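Local coordinates for natterin-like protein (Lethenteron camtschaticum, PDB 6IUL) that probably forms pores in the membranes of target cells, acting as a cytotoxic immune protein with a jacalin-like lectin domain joined to an aerolysin-type module, at residues Thr255-His259 against Lys260-Val264. Residues are numbered along the deposited sequence; the frame is centred on the assembly and turned at random.
Sequences TVPTH and KTVTV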
loop_
_atom_site.group_PDB
_atom_site.type_symbol
_atom_site.label_atom_id
_atom_site.label_comp_id
_atom_site.label_asym_id
_atom_site.label_seq_id
_atom_site.Cartn_x
_atom_site.Cartn_y
_atom_site.Cartn_z
ATOM N N THR A 255 -26.616 23.483 22.718
ATOM C CA THR A 255 -27.516 24.414 23.386
ATOM C C THR A 255 -27.094 24.568 24.836
ATOM O O THR A 255 -26.925 23.587 25.531
ATOM C CB THR A 255 -28.936 23.896 23.318
ATOM O OG1 THR A 255 -29.313 23.818 21.960
ATOM C CG2 THR A 255 -29.893 24.847 23.950
ATOM N N VAL A 256 -26.886 25.803 25.279
ATOM C CA VAL A 256 -26.424 26.075 26.637
ATOM C C VAL A 256 -27.468 26.922 27.368
ATOM O O VAL A 256 -27.753 28.047 26.960
ATOM C CB VAL A 256 -25.098 26.799 26.631
ATOM C CG1 VAL A 256 -24.539 26.856 28.059
ATOM C CG2 VAL A 256 -24.145 26.130 25.653
ATOM N N PRO A 257 -28.070 26.364 28.424
ATOM C CA PRO A 257 -29.068 27.107 29.238
ATOM C C PRO A 257 -28.447 28.341 29.886
ATOM O O PRO A 257 -27.225 28.450 29.938
ATOM C CB PRO A 257 -29.495 26.096 30.323
ATOM C CG PRO A 257 -29.156 24.745 29.768
ATOM C CD PRO A 257 -27.979 24.950 28.808
ATOM N N THR A 258 -29.275 29.268 30.353
ATOM C CA THR A 258 -28.814 30.479 31.044
ATOM C C THR A 258 -28.006 30.155 32.297
ATOM O O THR A 258 -28.413 29.310 33.117
ATOM C CB THR A 258 -29.995 31.393 31.474
ATOM O OG1 THR A 258 -30.866 30.685 32.344
ATOM C CG2 THR A 258 -30.854 31.720 30.341
ATOM N N HIS A 259 -26.860 30.818 32.411
ATOM C CA HIS A 259 -25.978 30.710 33.581
ATOM C C HIS A 259 -25.514 29.290 33.789
ATOM O O HIS A 259 -25.489 28.767 34.905
ATOM C CB HIS A 259 -26.646 31.310 34.835
ATOM C CG HIS A 259 -26.938 32.772 34.691
ATOM N ND1 HIS A 259 -28.213 33.262 34.538
ATOM C CD2 HIS A 259 -26.111 33.842 34.601
ATOM C CE1 HIS A 259 -28.164 34.577 34.409
ATOM N NE2 HIS A 259 -26.897 34.952 34.435
ATOM N N LYS A 260 -25.167 28.648 32.684
ATOM C CA LYS A 260 -24.728 27.254 32.761
ATOM C C LYS A 260 -23.545 27.048 31.840
ATOM O O LYS A 260 -23.253 27.881 30.969
ATOM C CB LYS A 260 -25.874 26.291 32.422
ATOM C CG LYS A 260 -26.172 25.265 33.499
ATOM C CD LYS A 260 -27.083 25.778 34.617
ATOM C CE LYS A 260 -27.272 24.727 35.713
ATOM N NZ LYS A 260 -25.967 24.073 36.107
ATOM N N THR A 261 -22.835 25.968 32.094
ATOM C CA THR A 261 -21.707 25.569 31.313
ATOM C C THR A 261 -21.988 24.210 30.663
ATOM O O THR A 261 -22.529 23.307 31.299
ATOM C CB THR A 261 -20.470 25.471 32.219
ATOM O OG1 THR A 261 -20.190 26.757 32.792
ATOM C CG2 THR A 261 -19.207 24.971 31.450
ATOM N N VAL A 262 -21.617 24.069 29.388
ATOM C CA VAL A 262 -21.711 22.774 28.706
ATOM C C VAL A 262 -20.304 22.445 28.207
ATOM O O VAL A 262 -19.654 23.256 27.523
ATOM C CB VAL A 262 -22.695 22.774 27.539
ATOM C CG1 VAL A 262 -22.666 21.437 26.813
ATOM C CG2 VAL A 262 -24.093 23.040 28.035
ATOM N N THR A 263 -19.822 21.273 28.563
ATOM C CA THR A 263 -18.481 20.856 28.170
ATOM C C THR A 263 -18.697 19.706 27.194
ATOM O O THR A 263 -19.444 18.755 27.458
ATOM C CB THR A 263 -17.620 20.414 29.392
ATOM O OG1 THR A 263 -17.552 21.470 30.384
ATOM C CG2 THR A 263 -16.211 20.155 28.976
ATOM N N VAL A 264 -18.076 19.809 26.035
ATOM C CA VAL A 264 -18.269 18.805 24.964
ATOM C C VAL A 264 -16.966 18.098 24.697
ATOM O O VAL A 264 -15.910 18.730 24.470
ATOM C CB VAL A 264 -18.724 19.467 23.677
ATOM C CG1 VAL A 264 -18.885 18.450 22.569
ATOM C CG2 VAL A 264 -20.008 20.234 23.917
#
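V256 and V262 face each other where the chain leaves strand 241-256 and enters strand 260-285, and their methyls make the tight part of this contact. CG2 of V262 rests against both branches of V256, 3.8 Å from its CG1 and 3.9 Å from its CG2, as the two side chains pass one another antiparallel. With V256 CG1 anti to the backbone N (chi1 -171°), that methyl also reaches the backbone and lies 3.3 Å from O of K260. Branched, wholly apolar valine suits both places, being compatible with extended backbone and filling the buried interior, where Y176 and Y186 touch V256 while V254 and A311 touch V262.

Packing thins toward the bend. P257 CD is 4.4 Å from V262 CG2, and P257 CB is 4.2 Å from K260 CB. P257 through K260 form a type II beta turn: P257 enters it from the strand, T258 and H259 occupy its two central positions, and H259 takes the left-handed backbone conformation (60°/42°) that lets the chain reverse. The H259 side chain turns outward on the exposed side, and the bent K260 chain leads its amine away, suiting a charged end. The backbones of K260 and V262 hydrogen-bond to N178 and Y176 of strand 166-178. Such a type II turn joins consecutive strands here, at the far end of the elongated beta-rich module of an aerolysin-type pore-forming protein.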